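Local coordinates for HydG protein (Carboxydothermus hydrogenoformans, PDB 4RTB) that serves as a radical S-adenosylmethionine maturase of FeFe-hydrogenase, probably making the carbon monoxide and cyanide ligands of its active-site iron cluster, at residues E380-D384 with K385-P389; A422-S425 with F426-Y429. All blocks are in the same frame, centred on the assembly; numbering follows the deposited sequence.

Contact 1: residues E380-D384 with K385-P389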
loop_
_atom_site.group_PDB
_atom_site.type_symbol
_atom_site.label_atom_id
_atom_site.label_comp_id
_atom_site.label_asym_id
_atom_site.label_seq_id
_atom_site.Cartn_x
_atom_site.Cartn_y
_atom_site.Cartn_z
ATOM N N GLU A 380 -11.118 -11.842 12.718
ATOM C CA GLU A 380 -11.028 -12.513 14.009
ATOM C C GLU A 380 -9.615 -12.379 14.576
ATOM O O GLU A 380 -9.418 -11.894 15.698
ATOM C CB GLU A 380 -11.408 -13.985 13.854
ATOM C CG GLU A 380 -12.185 -14.591 15.005
ATOM C CD GLU A 380 -12.773 -15.943 14.636
ATOM O OE1 GLU A 380 -12.607 -16.366 13.471
ATOM O OE2 GLU A 380 -13.403 -16.578 15.507
ATOM N N VAL A 381 -8.633 -12.801 13.783
ATOM C CA VAL A 381 -7.236 -12.729 14.192
ATOM C C VAL A 381 -6.826 -11.302 14.552
ATOM O O VAL A 381 -6.198 -11.078 15.584
ATOM C CB VAL A 381 -6.297 -13.263 13.094
ATOM C CG1 VAL A 381 -4.848 -13.193 13.552
ATOM C CG2 VAL A 381 -6.672 -14.689 12.723
ATOM N N LEU A 382 -7.190 -10.342 13.706
ATOM C CA LEU A 382 -6.874 -8.940 13.964
ATOM C C LEU A 382 -7.470 -8.473 15.283
ATOM O O LEU A 382 -6.812 -7.788 16.067
ATOM C CB LEU A 382 -7.381 -8.047 12.829
ATOM C CG LEU A 382 -6.564 -8.028 11.538
ATOM C CD1 LEU A 382 -7.170 -7.055 10.539
ATOM C CD2 LEU A 382 -5.121 -7.668 11.833
ATOM N N ILE A 383 -8.718 -8.853 15.524
ATOM C CA ILE A 383 -9.426 -8.405 16.708
ATOM C C ILE A 383 -8.819 -9.039 17.957
ATOM O O ILE A 383 -8.903 -8.474 19.049
ATOM C CB ILE A 383 -10.940 -8.722 16.611
ATOM C CG1 ILE A 383 -11.767 -7.553 17.142
ATOM C CG2 ILE A 383 -11.297 -10.011 17.342
ATOM C CD1 ILE A 383 -13.247 -7.818 17.121
ATOM N N ASP A 384 -8.185 -10.198 17.794
ATOM C CA ASP A 384 -7.533 -10.846 18.928
ATOM C C ASP A 384 -6.149 -10.260 19.211
ATOM O O ASP A 384 -5.684 -10.285 20.350
ATOM C CB ASP A 384 -7.432 -12.355 18.702
ATOM C CG ASP A 384 -8.441 -13.134 19.528
ATOM O OD1 ASP A 384 -8.063 -13.650 20.602
ATOM O OD2 ASP A 384 -9.612 -13.224 19.105
ATOM N N LYS A 385 -5.498 -9.728 18.180
ATOM C CA LYS A 385 -4.199 -9.080 18.356
ATOM C C LYS A 385 -4.376 -7.622 18.787
ATOM O O LYS A 385 -3.411 -6.855 18.838
ATOM C CB LYS A 385 -3.366 -9.163 17.071
ATOM C CG LYS A 385 -3.235 -10.573 16.511
ATOM C CD LYS A 385 -1.833 -10.872 15.996
ATOM C CE LYS A 385 -1.740 -12.291 15.445
ATOM N NZ LYS A 385 -0.431 -12.559 14.782
ATOM N N GLY A 386 -5.619 -7.250 19.090
ATOM C CA GLY A 386 -5.919 -5.948 19.658
ATOM C C GLY A 386 -6.087 -4.831 18.647
ATOM O O GLY A 386 -6.083 -3.653 19.011
ATOM N N PHE A 387 -6.250 -5.199 17.381
ATOM C CA PHE A 387 -6.328 -4.224 16.295
ATOM C C PHE A 387 -7.764 -3.855 15.924
ATOM O O PHE A 387 -8.693 -4.637 16.130
ATOM C CB PHE A 387 -5.596 -4.755 15.061
ATOM C CG PHE A 387 -4.108 -4.850 15.231
ATOM C CD1 PHE A 387 -3.406 -5.927 14.713
ATOM C CD2 PHE A 387 -3.406 -3.857 15.898
ATOM C CE1 PHE A 387 -2.033 -6.018 14.863
ATOM C CE2 PHE A 387 -2.032 -3.943 16.052
ATOM C CZ PHE A 387 -1.345 -5.024 15.533
ATOM N N LEU A 388 -7.928 -2.655 15.372
ATOM C CA LEU A 388 -9.233 -2.160 14.945
ATOM C C LEU A 388 -9.339 -2.181 13.420
ATOM O O LEU A 388 -8.758 -1.331 12.741
ATOM C CB LEU A 388 -9.463 -0.739 15.470
ATOM C CG LEU A 388 -10.881 -0.210 15.728
ATOM C CD1 LEU A 388 -10.980 1.238 15.272
ATOM C CD2 LEU A 388 -11.964 -1.057 15.067
ATOM N N PRO A 389 -10.079 -3.159 12.877
ATOM C CA PRO A 389 -10.301 -3.261 11.431
ATOM C C PRO A 389 -11.250 -2.174 10.950
ATOM O O PRO A 389 -12.253 -1.910 11.615
ATOM C CB PRO A 389 -10.929 -4.649 11.261
ATOM C CG PRO A 389 -10.688 -5.363 12.561
ATOM C CD PRO A 389 -10.679 -4.292 13.599
#
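Leu382 and Phe387 meet across a local helix C-cap, a Schellman motif that turns helix 375-384 into strand 388-390, which runs parallel to strand 95-105 in the barrel-like sheet of this radical SAM enzyme. The motif's signature is the six-residue turn in which Phe387 N donates to Leu382 O at 3.0 Å (N-H...O angle 156°), while Gly386, at positive phi (85°), takes the left-handed conformation that ends the helix. The inner 5→2 pair of the motif is wide, Gly386 N standing 3.5 Å from Ile383 O. Two residues earlier than Phe387, Lys385 N closes a last helical bond to Val381 O at 3.0 Å and makes a weak second one to Leu382 O, which therefore receives two backbone N-H groups.

The apolar pair expected of such a cap is present. Phe387 CG stands beside its backbone N (chi1 -68°), which sets the ring next to Leu382; the side chains cross at about a right angle, and Leu382 CD2 comes obliquely to Phe387 CD1 at 3.8 Å. Helix 330-339 and Ile96 pack around the pair, which is buried. On the exposed flank Lys385 bends at its second torsion and lies alongside Val381, Lys385 CE against Val381 CG1 at 3.7 Å, its amine in a long, weak ion pair with Asp334. Farther along the chain, Pro389 CG rests 4.3 Å from Leu382 CB.

Contact 2: residues A422-S425 with F426-Y429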
loop_
_atom_site.group_PDB
_atom_site.type_symbol
_atom_site.label_atom_id
_atom_site.label_comp_id
_atom_site.label_asym_id
_atom_site.label_seq_id
_atom_site.Cartn_x
_atom_site.Cartn_y
_atom_site.Cartn_z
ATOM N N ALA A 422 -13.704 4.984 12.043
ATOM C CA ALA A 422 -13.240 3.600 11.974
ATOM C C ALA A 422 -14.117 2.681 12.823
ATOM O O ALA A 422 -14.503 1.586 12.387
ATOM C CB ALA A 422 -11.792 3.508 12.420
ATOM N N LEU A 423 -14.415 3.135 14.037
ATOM C CA LEU A 423 -15.330 2.444 14.933
ATOM C C LEU A 423 -16.614 2.080 14.221
ATOM O O LEU A 423 -17.019 0.925 14.225
ATOM C CB LEU A 423 -15.655 3.308 16.151
ATOM C CG LEU A 423 -14.602 3.429 17.250
ATOM C CD1 LEU A 423 -15.006 4.513 18.234
ATOM C CD2 LEU A 423 -14.421 2.098 17.957
ATOM N N PHE A 424 -17.243 3.070 13.596
ATOM C CA PHE A 424 -18.541 2.844 12.978
ATOM C C PHE A 424 -18.458 2.060 11.677
ATOM O O PHE A 424 -19.407 1.362 11.321
ATOM C CB PHE A 424 -19.257 4.173 12.754
ATOM C CG PHE A 424 -19.884 4.715 13.997
ATOM C CD1 PHE A 424 -21.017 4.118 14.524
ATOM C CD2 PHE A 424 -19.329 5.794 14.663
ATOM C CE1 PHE A 424 -21.597 4.600 15.677
ATOM C CE2 PHE A 424 -19.904 6.281 15.819
ATOM C CZ PHE A 424 -21.039 5.680 16.328
ATOM N N SER A 425 -17.338 2.159 10.971
ATOM C CA SER A 425 -17.148 1.319 9.795
ATOM C C SER A 425 -17.123 -0.142 10.239
ATOM O O SER A 425 -17.771 -1.007 9.632
ATOM C CB SER A 425 -15.866 1.687 9.045
ATOM O OG SER A 425 -14.713 1.415 9.819
ATOM N N PHE A 426 -16.400 -0.405 11.324
ATOM C CA PHE A 426 -16.332 -1.754 11.872
ATOM C C PHE A 426 -17.685 -2.193 12.434
ATOM O O PHE A 426 -18.043 -3.371 12.359
ATOM C CB PHE A 426 -15.255 -1.841 12.952
ATOM C CG PHE A 426 -15.029 -3.233 13.471
ATOM C CD1 PHE A 426 -15.245 -3.533 14.806
ATOM C CD2 PHE A 426 -14.608 -4.243 12.620
ATOM C CE1 PHE A 426 -15.038 -4.815 15.287
ATOM C CE2 PHE A 426 -14.401 -5.526 13.094
ATOM C CZ PHE A 426 -14.617 -5.812 14.429
ATOM N N VAL A 427 -18.432 -1.244 12.993
ATOM C CA VAL A 427 -19.782 -1.518 13.471
ATOM C C VAL A 427 -20.633 -2.011 12.308
ATOM O O VAL A 427 -21.304 -3.039 12.412
ATOM C CB VAL A 427 -20.443 -0.270 14.108
ATOM C CG1 VAL A 427 -21.927 -0.508 14.335
ATOM C CG2 VAL A 427 -19.767 0.097 15.418
ATOM N N GLU A 428 -20.581 -1.283 11.196
ATOM C CA GLU A 428 -21.338 -1.645 10.001
ATOM C C GLU A 428 -20.936 -3.017 9.482
ATOM O O GLU A 428 -21.791 -3.809 9.069
ATOM C CB GLU A 428 -21.152 -0.602 8.902
ATOM C CG GLU A 428 -21.894 -0.939 7.621
ATOM C CD GLU A 428 -22.204 0.285 6.793
ATOM O OE1 GLU A 428 -21.752 1.384 7.171
ATOM O OE2 GLU A 428 -22.904 0.150 5.768
ATOM N N TYR A 429 -19.636 -3.294 9.501
ATOM C CA TYR A 429 -19.162 -4.619 9.124
ATOM C C TYR A 429 -19.804 -5.693 9.994
ATOM O O TYR A 429 -20.337 -6.678 9.481
ATOM C CB TYR A 429 -17.642 -4.720 9.232
ATOM C CG TYR A 429 -17.137 -6.123 8.989
ATOM C CD1 TYR A 429 -16.837 -6.970 10.049
ATOM C CD2 TYR A 429 -16.985 -6.612 7.699
ATOM C CE1 TYR A 429 -16.386 -8.258 9.830
ATOM C CE2 TYR A 429 -16.536 -7.897 7.469
ATOM C CZ TYR A 429 -16.237 -8.716 8.539
ATOM O OH TYR A 429 -15.787 -9.998 8.315
#
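Phe426 opens the second half of this stretch of helix 419-432 by sending its N-H to Ala422 O at 2.9 Å, a nearly straight bond of 165°. Ser425 OG donates to the same oxygen at 2.6 Å, arriving on the same face of the carbonyl plane; its first torsion of 65° folds the hydroxyl back over the preceding turn.

Val427 N follows, bonding to Leu423 O at 2.9 Å in the carbonyl plane. Its CG2, beside the backbone N, approaches Phe424 CD1 obliquely at 4.3 Å, and both side chains reach helix 459-468. Glu428 N then takes Phe424 O at 2.9 Å, while its extended side chain carries OE2 outward to a salt bridge with Arg179. Tyr429 N completes the series on Ser425 O at 3.0 Å, and its ring meets that of Phe391 with the planes at about 20°.

The chemistry is that of a regular alpha-helix with one extra donor. Four successive backbone bonds fix the turn, and Ser425 also touches Ser390 of strand 388-390. Its hydroxyl donates to Ala422 O within the turn and has a weak hydrogen bond with Phe391 N besides, so that Ala422 O takes two donors.

Contact 1 closes before contact 2 opens along the chain, and strand 388-390 is followed by helix 419-432 as the next regular element, although residues 400-416 between them are not modelled. Their centres lie 13 Å apart, and they touch directly. Phe426 of contact 2 takes part in three of the four closest residue pairs: its CZ packs on Ile383 CD1 at 3.6 Å, and its CB approaches Pro389 O at 3.3 Å, while Ala422 CB meets Leu388 CD1 at 3.7 Å. Helix 438-454 borders both contacts. Helix 419-432 thus packs along helix 375-384 and against the strand after it, tying the C-terminal helices to the sheet, away from the cluster and SAM sites.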